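Local coordinates for Serine/threonine-protein kinase-like protein ACR4 (Arabidopsis thaliana, PDB 7A0J), which controls formative cell divisions in root meristems as a membrane receptor kinase responding to the CLE40 peptide, this chain being its extracellular WD40-type domain, at residues P232-V237 with I246-H251; I270-L275 with G284-T289; L227-P232 with V254-F259; K179-I184 with G193-L198. All coordinates share one frame; numbering follows the deposited sequence.

Interaction 1: P232-V237 with I246-H251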
loop_
_atom_site.group_PDB
_atom_site.type_symbol
_atom_site.label_atom_id
_atom_site.label_comp_id
_atom_site.label_asym_id
_atom_site.label_seq_id
_atom_site.Cartn_x
_atom_site.Cartn_y
_atom_site.Cartn_z
ATOM N N PRO A 232 -10.674 16.753 8.285
ATOM C CA PRO A 232 -9.609 16.607 7.292
ATOM C C PRO A 232 -8.586 15.540 7.713
ATOM O O PRO A 232 -8.200 15.536 8.869
ATOM C CB PRO A 232 -8.944 17.993 7.245
ATOM C CG PRO A 232 -9.993 18.941 7.791
ATOM C CD PRO A 232 -10.775 18.128 8.800
ATOM N N LEU A 233 -8.190 14.665 6.782
ATOM C CA LEU A 233 -7.186 13.589 7.009
ATOM C C LEU A 233 -5.910 13.898 6.218
ATOM O O LEU A 233 -6.027 14.429 5.096
ATOM C CB LEU A 233 -7.774 12.240 6.579
ATOM C CG LEU A 233 -9.014 11.765 7.336
ATOM C CD1 LEU A 233 -9.272 10.291 7.059
ATOM C CD2 LEU A 233 -8.883 12.000 8.834
ATOM N N LEU A 234 -4.744 13.574 6.792
ATOM C CA LEU A 234 -3.410 13.675 6.137
ATOM C C LEU A 234 -3.111 12.376 5.381
ATOM O O LEU A 234 -2.533 12.455 4.281
ATOM C CB LEU A 234 -2.333 13.934 7.195
ATOM C CG LEU A 234 -2.250 15.366 7.721
ATOM C CD1 LEU A 234 -1.388 15.425 8.975
ATOM C CD2 LEU A 234 -1.712 16.314 6.659
ATOM N N ALA A 235 -3.474 11.229 5.965
ATOM C CA ALA A 235 -3.221 9.876 5.416
ATOM C C ALA A 235 -4.436 8.975 5.657
ATOM O O ALA A 235 -5.198 9.234 6.609
ATOM C CB ALA A 235 -1.979 9.293 6.041
ATOM N N VAL A 236 -4.597 7.954 4.814
ATOM C CA VAL A 236 -5.633 6.890 4.954
ATOM C C VAL A 236 -5.002 5.549 4.557
ATOM O O VAL A 236 -4.142 5.539 3.654
ATOM C CB VAL A 236 -6.890 7.215 4.122
ATOM C CG1 VAL A 236 -6.572 7.396 2.645
ATOM C CG2 VAL A 236 -7.983 6.173 4.313
ATOM N N VAL A 237 -5.401 4.471 5.234
ATOM C CA VAL A 237 -4.977 3.071 4.934
ATOM C C VAL A 237 -6.224 2.182 4.957
ATOM O O VAL A 237 -7.200 2.554 5.634
ATOM C CB VAL A 237 -3.901 2.577 5.922
ATOM C CG1 VAL A 237 -2.608 3.368 5.783
ATOM C CG2 VAL A 237 -4.386 2.595 7.365
ATOM N N ILE A 246 -5.100 9.368 9.674
ATOM C CA ILE A 246 -4.488 10.371 10.592
ATOM C C ILE A 246 -5.211 11.704 10.366
ATOM O O ILE A 246 -5.195 12.184 9.219
ATOM C CB ILE A 246 -2.968 10.470 10.348
ATOM C CG1 ILE A 246 -2.272 9.133 10.625
ATOM C CG2 ILE A 246 -2.356 11.605 11.157
ATOM C CD1 ILE A 246 -0.806 9.102 10.248
ATOM N N LYS A 247 -5.838 12.253 11.412
ATOM C CA LYS A 247 -6.511 13.581 11.386
ATOM C C LYS A 247 -5.439 14.669 11.265
ATOM O O LYS A 247 -4.419 14.563 11.961
ATOM C CB LYS A 247 -7.350 13.793 12.650
ATOM C CG LYS A 247 -8.522 12.838 12.827
ATOM C CD LYS A 247 -9.324 13.117 14.081
ATOM C CE LYS A 247 -10.479 12.159 14.281
ATOM N NZ LYS A 247 -11.301 12.539 15.455
ATOM N N ARG A 248 -5.668 15.675 10.418
ATOM C CA ARG A 248 -4.664 16.718 10.077
ATOM C C ARG A 248 -4.354 17.592 11.296
ATOM O O ARG A 248 -3.181 17.995 11.441
ATOM C CB ARG A 248 -5.153 17.589 8.916
ATOM C CG ARG A 248 -4.115 18.587 8.420
ATOM C CD ARG A 248 -4.474 19.145 7.059
ATOM N NE ARG A 248 -5.642 20.013 7.124
ATOM C CZ ARG A 248 -6.392 20.364 6.083
ATOM N NH1 ARG A 248 -6.112 19.912 4.871
ATOM N NH2 ARG A 248 -7.431 21.162 6.261
ATOM N N TYR A 249 -5.355 17.875 12.135
ATOM C CA TYR A 249 -5.256 18.871 13.234
ATOM C C TYR A 249 -4.354 18.341 14.357
ATOM O O TYR A 249 -3.423 19.074 14.748
ATOM C CB TYR A 249 -6.640 19.258 13.762
ATOM C CG TYR A 249 -6.673 20.625 14.397
ATOM C CD1 TYR A 249 -6.724 21.767 13.615
ATOM C CD2 TYR A 249 -6.620 20.783 15.774
ATOM C CE1 TYR A 249 -6.741 23.032 14.181
ATOM C CE2 TYR A 249 -6.637 22.040 16.356
ATOM C CZ TYR A 249 -6.697 23.169 15.557
ATOM O OH TYR A 249 -6.714 24.416 16.111
ATOM N N ASP A 250 -4.617 17.127 14.858
ATOM C CA ASP A 250 -3.960 16.573 16.077
ATOM C C ASP A 250 -3.140 15.312 15.753
ATOM O O ASP A 250 -2.591 14.723 16.702
ATOM C CB ASP A 250 -4.989 16.314 17.183
ATOM C CG ASP A 250 -6.067 15.299 16.837
ATOM O OD1 ASP A 250 -6.091 14.831 15.681
ATOM O OD2 ASP A 250 -6.879 14.984 17.729
ATOM N N HIS A 251 -3.048 14.912 14.478
ATOM C CA HIS A 251 -2.278 13.728 14.000
ATOM C C HIS A 251 -2.730 12.446 14.720
ATOM O O HIS A 251 -1.950 11.469 14.725
ATOM C CB HIS A 251 -0.767 13.968 14.155
ATOM C CG HIS A 251 -0.141 14.656 12.989
ATOM N ND1 HIS A 251 0.721 14.005 12.125
ATOM C CD2 HIS A 251 -0.245 15.924 12.536
ATOM C CE1 HIS A 251 1.124 14.847 11.194
ATOM N NE2 HIS A 251 0.545 16.031 11.424
HETATM O O HOH W 1 -8.122 17.096 11.200
#
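Leu234 and Arg248 pack against each other where the hairpin of strands 233-238 and 242-247, in the sixth repeat of the propeller, frays into loops. Backbone hydrogen bonds come first. Leu234 N donates to Ile246 O at 2.8 Å, almost in line with the carbonyl, and Ile246 N returns a bond to Ala235 O. Past the strand ends, Arg248 N reaches Pro232 O at 3.0 Å with the donor tilted 32° from the carbonyl plane. The same oxygen takes a water proton, and that water accepts from Tyr249 N, so Pro232 O is gripped twice.

Apolar packing does the rest. With Leu234 CG anti to its carbonyl carbon (chi1 -77°), CG lies 3.6 Å from Arg248 CA, while CD2 rests on Arg248 CG. The other methyl, CD1, sits over one face of the His251 imidazole, 3.2 Å from NE2. Pro232 CB stands over the centre of one face of the Arg248 guanidinium, 3.6 Å from NH2. An alanine in place of Leu234 would probably open a gap between Arg248 and His251 and let the imidazole shift more easily, since both branches filling that space would be gone.

Both polar ends point to neighbouring repeats: Arg248 NH1 bonds to Leu198 O, and His251 ND1 to Phe272 O. Across the contact itself, then, backbone bonds join the two segments, while hydrocarbon laid on the flat polar groups probably helps to hold them toward partners on the adjoining repeats.

Interaction 2: I270-L275 with G284-T289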
loop_
_atom_site.group_PDB
_atom_site.type_symbol
_atom_site.label_atom_id
_atom_site.label_comp_id
_atom_site.label_asym_id
_atom_site.label_seq_id
_atom_site.Cartn_x
_atom_site.Cartn_y
_atom_site.Cartn_z
ATOM N N ILE A 270 -2.065 9.312 21.008
ATOM C CA ILE A 270 -0.798 9.248 20.217
ATOM C C ILE A 270 -0.931 10.130 18.971
ATOM O O ILE A 270 -2.043 10.205 18.416
ATOM C CB ILE A 270 -0.458 7.794 19.831
ATOM C CG1 ILE A 270 -0.499 6.852 21.038
ATOM C CG2 ILE A 270 0.883 7.729 19.111
ATOM C CD1 ILE A 270 -0.410 5.391 20.672
ATOM N N GLY A 271 0.175 10.750 18.548
ATOM C CA GLY A 271 0.297 11.461 17.261
ATOM C C GLY A 271 1.274 10.760 16.332
ATOM O O GLY A 271 2.493 10.942 16.511
ATOM N N PHE A 272 0.753 9.977 15.383
ATOM C CA PHE A 272 1.532 9.269 14.332
ATOM C C PHE A 272 1.784 10.223 13.161
ATOM O O PHE A 272 0.959 11.136 12.951
ATOM C CB PHE A 272 0.779 8.031 13.838
ATOM C CG PHE A 272 0.462 7.005 14.896
ATOM C CD1 PHE A 272 1.461 6.217 15.446
ATOM C CD2 PHE A 272 -0.842 6.813 15.328
ATOM C CE1 PHE A 272 1.166 5.265 16.409
ATOM C CE2 PHE A 272 -1.136 5.861 16.292
ATOM C CZ PHE A 272 -0.132 5.088 16.829
ATOM N N TYR A 273 2.881 10.015 12.425
ATOM C CA TYR A 273 3.203 10.751 11.174
ATOM C C TYR A 273 2.858 9.884 9.954
ATOM O O TYR A 273 2.854 10.436 8.837
ATOM C CB TYR A 273 4.657 11.239 11.180
ATOM C CG TYR A 273 5.716 10.218 10.849
ATOM C CD1 TYR A 273 5.973 9.847 9.537
ATOM C CD2 TYR A 273 6.505 9.659 11.843
ATOM C CE1 TYR A 273 6.956 8.921 9.226
ATOM C CE2 TYR A 273 7.496 8.735 11.548
ATOM C CZ TYR A 273 7.723 8.364 10.234
ATOM O OH TYR A 273 8.696 7.453 9.935
ATOM N N ASP A 274 2.567 8.591 10.148
ATOM C CA ASP A 274 2.161 7.667 9.053
ATOM C C ASP A 274 1.529 6.393 9.632
ATOM O O ASP A 274 1.808 6.069 10.803
ATOM C CB ASP A 274 3.352 7.330 8.151
ATOM C CG ASP A 274 2.971 6.983 6.722
ATOM O OD1 ASP A 274 1.759 6.877 6.441
ATOM O OD2 ASP A 274 3.894 6.828 5.897
ATOM N N LEU A 275 0.700 5.714 8.829
ATOM C CA LEU A 275 0.037 4.424 9.167
ATOM C C LEU A 275 0.320 3.397 8.067
ATOM O O LEU A 275 0.598 3.807 6.923
ATOM C CB LEU A 275 -1.476 4.629 9.300
ATOM C CG LEU A 275 -1.953 5.481 10.474
ATOM C CD1 LEU A 275 -3.473 5.560 10.488
ATOM C CD2 LEU A 275 -1.436 4.944 11.801
ATOM N N GLY A 284 1.186 2.195 13.351
ATOM C CA GLY A 284 1.560 3.612 13.201
ATOM C C GLY A 284 2.987 3.847 13.662
ATOM O O GLY A 284 3.451 3.091 14.538
ATOM N N VAL A 285 3.656 4.852 13.090
ATOM C CA VAL A 285 5.048 5.257 13.451
ATOM C C VAL A 285 5.000 6.656 14.079
ATOM O O VAL A 285 4.344 7.544 13.501
ATOM C CB VAL A 285 6.001 5.195 12.240
ATOM C CG1 VAL A 285 6.368 3.759 11.897
ATOM C CG2 VAL A 285 5.449 5.908 11.013
ATOM N N LEU A 286 5.650 6.821 15.238
ATOM C CA LEU A 286 5.791 8.113 15.965
ATOM C C LEU A 286 7.081 8.799 15.510
ATOM O O LEU A 286 7.029 10.000 15.182
ATOM C CB LEU A 286 5.827 7.856 17.476
ATOM C CG LEU A 286 4.486 7.529 18.131
ATOM C CD1 LEU A 286 4.098 6.078 17.893
ATOM C CD2 LEU A 286 4.534 7.824 19.622
ATOM N N THR A 287 8.191 8.053 15.509
ATOM C CA THR A 287 9.556 8.545 15.185
ATOM C C THR A 287 10.381 7.403 14.579
ATOM O O THR A 287 9.854 6.276 14.484
ATOM C CB THR A 287 10.221 9.143 16.433
ATOM O OG1 THR A 287 11.554 9.526 16.093
ATOM C CG2 THR A 287 10.246 8.190 17.609
ATOM N N GLY A 288 11.627 7.695 14.191
ATOM C CA GLY A 288 12.569 6.733 13.587
ATOM C C GLY A 288 13.629 6.267 14.572
ATOM O O GLY A 288 14.749 5.948 14.121
ATOM N N THR A 289 13.301 6.234 15.869
ATOM C CA THR A 289 14.140 5.638 16.943
ATOM C C THR A 289 14.060 4.111 16.827
ATOM O O THR A 289 13.011 3.613 16.371
ATOM C CB THR A 289 13.706 6.132 18.330
#
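Val285 meets Tyr273 through one branch: its CG2 lies over a face of the phenol ring, 3.6 Å from the ring centroid and 3.4 Å from CZ, a CH-pi contact. With Tyr273 CG set between its own N and carbonyl carbon (chi1 79°), the ring beyond it lies over Val285. The backbones of the same two residues are joined as well, Tyr273 N donating to Val285 O at 3.1 Å. One residue along, Val285 N bonds to Asp274 O, and Val285 CG2 also touches Asp274 CB.

Leu286 spreads its two methyls between different partners. CD1 comes obliquely to the Phe272 ring, 3.4 Å from CE1, and CD2 meets Ile270 CG2, the two side chains crossing at about a right angle. Leu286 O lies at the edge of the Tyr273 ring, near Tyr273 CD2.

Between these groups Gly284 lets the Phe272 ring lie against the strand. Its CA sits over one face of that ring, 3.9 Å from the centroid, and a beta carbon there would run into Phe272 CD1. Phe272 also packs on Val294 of the next strand and on Ile246 of the preceding repeat.

This is the mouth of the hairpin 274-277/281-285, in the seventh repeat. Two successive aromatic residues of 270-275 each lie against aliphatic or backbone carbon of 284-289, so dispersion and weak CH-pi contacts reinforce the two peptide hydrogen bonds.

Interaction 3: L227-P232 with V254-F259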
loop_
_atom_site.group_PDB
_atom_site.type_symbol
_atom_site.label_atom_id
_atom_site.label_comp_id
_atom_site.label_asym_id
_atom_site.label_seq_id
_atom_site.Cartn_x
_atom_site.Cartn_y
_atom_site.Cartn_z
ATOM N N LEU A 227 -19.118 4.933 10.578
ATOM C CA LEU A 227 -19.100 5.863 9.415
ATOM C C LEU A 227 -17.751 6.578 9.376
ATOM O O LEU A 227 -17.166 6.840 10.425
ATOM C CB LEU A 227 -20.250 6.869 9.545
ATOM C CG LEU A 227 -21.652 6.322 9.270
ATOM C CD1 LEU A 227 -22.122 5.407 10.392
ATOM C CD2 LEU A 227 -22.641 7.460 9.065
ATOM N N PRO A 228 -17.210 6.916 8.180
ATOM C CA PRO A 228 -15.920 7.603 8.084
ATOM C C PRO A 228 -15.946 8.984 8.736
ATOM O O PRO A 228 -17.001 9.605 8.835
ATOM C CB PRO A 228 -15.662 7.734 6.575
ATOM C CG PRO A 228 -16.602 6.731 5.933
ATOM C CD PRO A 228 -17.800 6.658 6.857
ATOM N N PRO A 229 -14.786 9.507 9.200
ATOM C CA PRO A 229 -14.737 10.805 9.874
ATOM C C PRO A 229 -14.926 11.986 8.910
ATOM O O PRO A 229 -14.548 11.867 7.758
ATOM C CB PRO A 229 -13.331 10.823 10.495
ATOM C CG PRO A 229 -12.509 9.955 9.569
ATOM C CD PRO A 229 -13.462 8.876 9.097
ATOM N N LYS A 230 -15.504 13.086 9.407
ATOM C CA LYS A 230 -15.780 14.331 8.638
ATOM C C LYS A 230 -14.538 15.231 8.636
ATOM O O LYS A 230 -14.439 16.092 7.741
ATOM C CB LYS A 230 -16.979 15.071 9.238
ATOM N N GLU A 231 -13.625 15.029 9.594
ATOM C CA GLU A 231 -12.426 15.883 9.816
ATOM C C GLU A 231 -11.453 15.708 8.653
ATOM O O GLU A 231 -11.381 14.630 8.064
ATOM C CB GLU A 231 -11.736 15.523 11.136
ATOM C CG GLU A 231 -12.578 15.793 12.372
ATOM C CD GLU A 231 -13.570 14.705 12.753
ATOM O OE1 GLU A 231 -13.329 13.531 12.409
ATOM O OE2 GLU A 231 -14.587 15.036 13.393
ATOM N N PRO A 232 -10.674 16.753 8.285
ATOM C CA PRO A 232 -9.609 16.607 7.292
ATOM C C PRO A 232 -8.586 15.540 7.713
ATOM O O PRO A 232 -8.200 15.536 8.869
ATOM C CB PRO A 232 -8.944 17.993 7.245
ATOM C CG PRO A 232 -9.993 18.941 7.791
ATOM C CD PRO A 232 -10.775 18.128 8.800
ATOM N N VAL A 254 -7.661 7.449 13.722
ATOM C CA VAL A 254 -9.111 7.095 13.797
ATOM C C VAL A 254 -9.363 5.970 12.788
ATOM O O VAL A 254 -8.843 6.067 11.659
ATOM C CB VAL A 254 -10.015 8.321 13.545
ATOM C CG1 VAL A 254 -9.693 9.024 12.234
ATOM C CG2 VAL A 254 -11.492 7.960 13.610
ATOM N N CYS A 255 -10.103 4.936 13.200
ATOM C CA CYS A 255 -10.463 3.756 12.369
ATOM C C CYS A 255 -11.986 3.597 12.323
ATOM O O CYS A 255 -12.661 4.036 13.272
ATOM C CB CYS A 255 -9.811 2.485 12.903
ATOM S SG CYS A 255 -8.003 2.576 12.954
ATOM N N TRP A 256 -12.492 2.991 11.247
ATOM C CA TRP A 256 -13.940 2.768 10.994
ATOM C C TRP A 256 -14.111 1.589 10.029
ATOM O O TRP A 256 -13.148 1.281 9.301
ATOM C CB TRP A 256 -14.582 4.050 10.445
ATOM C CG TRP A 256 -14.069 4.447 9.094
ATOM C CD1 TRP A 256 -14.615 4.129 7.885
ATOM C CD2 TRP A 256 -12.895 5.229 8.809
ATOM N NE1 TRP A 256 -13.866 4.659 6.870
ATOM C CE2 TRP A 256 -12.805 5.341 7.404
ATOM C CE3 TRP A 256 -11.914 5.844 9.597
ATOM C CZ2 TRP A 256 -11.776 6.042 6.778
ATOM C CZ3 TRP A 256 -10.899 6.538 8.976
ATOM C CH2 TRP A 256 -10.831 6.633 7.585
ATOM N N GLY A 257 -15.294 0.964 10.027
ATOM C CA GLY A 257 -15.664 -0.121 9.097
ATOM C C GLY A 257 -16.491 -1.198 9.777
ATOM O O GLY A 257 -17.151 -0.886 10.790
ATOM N N PHE A 258 -16.463 -2.417 9.229
ATOM C CA PHE A 258 -17.189 -3.611 9.738
ATOM C C PHE A 258 -16.471 -4.156 10.980
ATOM O O PHE A 258 -17.156 -4.532 11.951
ATOM N N PHE A 259 -15.135 -4.198 10.938
ATOM C CA PHE A 259 -14.255 -4.664 12.043
ATOM C C PHE A 259 -14.156 -3.573 13.114
ATOM O O PHE A 259 -15.140 -3.421 13.867
#
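One face of the Trp256 indole carries two consecutive prolines. Pro228 CA stands almost squarely over the five-membered ring, 3.6 Å from its centroid and only 5° off the normal. Pro229 CD takes the six-membered ring in the same way, 3.5 Å from the centroid, with CE3 its nearest atom. Both pyrrolidines cross the indole at about a right angle. Pro228 CG and CB both come to 3.6 Å from Trp256 NE1. Where the side chain leaves the strand, Leu227 O approaches Trp256 CB.

The tryptophan's first torsion sets CG between its backbone N and carbonyl carbon (chi1 66°), and the indole that starts there lies under the prolines. Farther along the strand, Val254 CG1 meets Pro229 CG at 4.0 Å. An alanine in place of Trp256 would probably leave the two prolines without the indole face they lie on, with Val202 and, for Pro229, Val254 as remaining apolar neighbours, and let this part of the loop drift.

The contact ties the connection leading to strand 233-238 onto strand 253-257, an outermost strand of the sixth repeat's sheet. The indole also touches Cys204 on strand 202-206 of the preceding repeat. On the other side of the strand Cys255 forms the disulfide with Cys244.

Between the prolines and the indole the attraction is CH-pi and dispersion, probably helped by proline C-H groups made slightly positive by the adjoining nitrogens and carbonyls, and the stiff proline rings offer the indole a rigid partner.

Interaction 4: K179-I184 with G193-L198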
loop_
_atom_site.group_PDB
_atom_site.type_symbol
_atom_site.label_atom_id
_atom_site.label_comp_id
_atom_site.label_asym_id
_atom_site.label_seq_id
_atom_site.Cartn_x
_atom_site.Cartn_y
_atom_site.Cartn_z
ATOM N N LYS A 179 -15.264 13.218 -9.046
ATOM C CA LYS A 179 -14.618 13.084 -7.712
ATOM C C LYS A 179 -13.095 13.154 -7.876
ATOM O O LYS A 179 -12.518 12.222 -8.471
ATOM C CB LYS A 179 -15.035 11.777 -7.030
ATOM C CG LYS A 179 -16.506 11.694 -6.645
ATOM C CD LYS A 179 -16.876 12.586 -5.478
ATOM C CE LYS A 179 -18.367 12.638 -5.219
ATOM N NZ LYS A 179 -19.060 13.520 -6.189
ATOM N N LYS A 180 -12.483 14.227 -7.367
ATOM C CA LYS A 180 -11.024 14.504 -7.456
ATOM C C LYS A 180 -10.359 14.080 -6.142
ATOM O O LYS A 180 -10.842 14.505 -5.075
ATOM C CB LYS A 180 -10.787 15.990 -7.744
ATOM C CG LYS A 180 -11.453 16.521 -9.008
ATOM C CD LYS A 180 -10.836 15.991 -10.284
ATOM C CE LYS A 180 -11.647 16.302 -11.526
ATOM N NZ LYS A 180 -12.446 15.132 -11.967
ATOM N N PHE A 181 -9.291 13.280 -6.230
ATOM C CA PHE A 181 -8.559 12.685 -5.081
ATOM C C PHE A 181 -7.086 13.105 -5.141
ATOM O O PHE A 181 -6.524 13.163 -6.252
ATOM C CB PHE A 181 -8.710 11.163 -5.109
ATOM C CG PHE A 181 -10.113 10.674 -4.853
ATOM C CD1 PHE A 181 -10.682 10.778 -3.593
ATOM C CD2 PHE A 181 -10.888 10.170 -5.889
ATOM C CE1 PHE A 181 -11.979 10.343 -3.365
ATOM C CE2 PHE A 181 -12.187 9.742 -5.659
ATOM C CZ PHE A 181 -12.730 9.830 -4.397
ATOM N N GLN A 182 -6.492 13.397 -3.980
ATOM C CA GLN A 182 -5.035 13.670 -3.822
ATOM C C GLN A 182 -4.334 12.408 -3.300
ATOM O O GLN A 182 -3.112 12.288 -3.519
ATOM C CB GLN A 182 -4.791 14.883 -2.917
ATOM C CG GLN A 182 -5.307 14.736 -1.491
ATOM C CD GLN A 182 -5.149 16.019 -0.712
ATOM O OE1 GLN A 182 -6.123 16.642 -0.295
ATOM N NE2 GLN A 182 -3.908 16.436 -0.525
ATOM N N LYS A 183 -5.071 11.507 -2.640
ATOM C CA LYS A 183 -4.559 10.200 -2.143
ATOM C C LYS A 183 -5.689 9.162 -2.157
ATOM O O LYS A 183 -6.854 9.554 -1.947
ATOM C CB LYS A 183 -3.975 10.358 -0.734
ATOM C CG LYS A 183 -2.757 11.269 -0.643
ATOM C CD LYS A 183 -2.043 11.212 0.686
ATOM C CE LYS A 183 -0.799 12.074 0.717
ATOM N NZ LYS A 183 -0.253 12.194 2.090
ATOM N N ILE A 184 -5.351 7.896 -2.423
ATOM C CA ILE A 184 -6.273 6.728 -2.290
ATOM C C ILE A 184 -5.570 5.624 -1.490
ATOM O O ILE A 184 -4.320 5.572 -1.502
ATOM C CB ILE A 184 -6.761 6.217 -3.663
ATOM C CG1 ILE A 184 -5.602 5.854 -4.597
ATOM C CG2 ILE A 184 -7.708 7.223 -4.305
ATOM C CD1 ILE A 184 -5.983 4.881 -5.688
ATOM N N GLY A 193 -10.539 7.346 -0.362
ATOM C CA GLY A 193 -9.784 8.422 -1.027
ATOM C C GLY A 193 -9.920 9.729 -0.273
ATOM O O GLY A 193 -11.049 10.063 0.133
ATOM N N ILE A 194 -8.804 10.430 -0.066
ATOM C CA ILE A 194 -8.784 11.824 0.463
ATOM C C ILE A 194 -9.047 12.755 -0.725
ATOM O O ILE A 194 -8.203 12.787 -1.642
ATOM C CB ILE A 194 -7.456 12.129 1.186
ATOM C CG1 ILE A 194 -7.221 11.161 2.350
ATOM C CG2 ILE A 194 -7.409 13.579 1.645
ATOM C CD1 ILE A 194 -5.852 11.268 2.981
ATOM N N LEU A 195 -10.197 13.435 -0.728
ATOM C CA LEU A 195 -10.613 14.365 -1.813
ATOM C C LEU A 195 -9.556 15.465 -1.960
ATOM O O LEU A 195 -8.967 15.858 -0.933
ATOM C CB LEU A 195 -11.984 14.966 -1.487
ATOM C CG LEU A 195 -13.170 14.009 -1.588
ATOM C CD1 LEU A 195 -14.403 14.604 -0.926
ATOM C CD2 LEU A 195 -13.463 13.653 -3.038
ATOM N N ASP A 196 -9.328 15.931 -3.191
ATOM C CA ASP A 196 -8.399 17.048 -3.506
ATOM C C ASP A 196 -8.938 18.326 -2.854
ATOM O O ASP A 196 -10.173 18.448 -2.738
ATOM C CB ASP A 196 -8.230 17.217 -5.019
ATOM C CG ASP A 196 -7.058 18.098 -5.418
ATOM O OD1 ASP A 196 -5.993 17.983 -4.780
ATOM O OD2 ASP A 196 -7.219 18.893 -6.364
ATOM N N GLY A 197 -8.042 19.223 -2.428
ATOM C CA GLY A 197 -8.385 20.543 -1.861
ATOM C C GLY A 197 -8.037 20.646 -0.385
ATOM O O GLY A 197 -7.600 19.630 0.196
ATOM N N LEU A 198 -8.243 21.832 0.198
ATOM C CA LEU A 198 -7.905 22.175 1.608
ATOM C C LEU A 198 -8.718 21.306 2.577
ATOM O O LEU A 198 -8.146 20.890 3.602
ATOM C CB LEU A 198 -8.183 23.664 1.841
#
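This is a classic beta bulge in the hairpin of strands 181-186 and 190-195, in the fifth repeat of the propeller. Gln182 and Lys183 both face Ile194, so the pairing slips by one residue between Phe181-Leu195 and Lys183-Ile194. Three backbone hydrogen bonds hold the strands through the slip. Ile194 O accepts from Gln182 N at 3.0 Å, and Ile194 N donates to Lys183 O at 2.8 Å, the latter bent to 137° at the hydrogen. Beyond the bulge Asp196 N reaches Lys180 O with the donor above the carbonyl plane.

Around this frame the side chains divide. Phe181 CG is anti to its carbonyl carbon (chi1 -67°), and the ring beyond it lies with CD1 3.6 Å from Gly193 CA. Leu195 CD2 meets Phe181 CE1 at 3.6 Å, approaching the ring obliquely, while Ile194 O lies at the ring's edge. A beta carbon on Gly193 would collide with Phe181 CD1. The Gln182 side chain runs at a slant to that of Ile194, its CG 3.5 Å from Ile194 O, and Ile184 CG2 touches Gly193 CA.

Neighbouring residues complete the surroundings. The Phe181 ring meets that of Trp205, their planes about 30° apart, and packs on Leu153 of the preceding repeat, while Lys183 NZ bonds to Leu234 O in the following one. The peptide bonds thus carry the irregular pairing, and the lack of a side chain at Gly193 allows the phenylalanine to lie close against the strand, joining the two strands through apolar carbon as well as through amides.

Along the chain interaction 4 comes first, in repeat 5; interaction 3 then spans interaction 1, both reaching the sheet of repeat 6, and interaction 2 follows in repeat 7. Interactions 4, 1 and 2 are equivalent hairpin openings in successive propeller blades, with centres about 13 Å apart from 4 to 1 and about 12 Å from 1 to 2. Each touches the next, whereas 4 and 2, with centres about 22 Å apart, do not. Interaction 3, its centre about 11 Å from that of interaction 1 and sharing Pro232 with it, lies on the outer strand 253-257. The hairpin contacts therefore form a chain of blade-to-blade links, consistent with a propeller whose neighbouring repeats are bonded to one another.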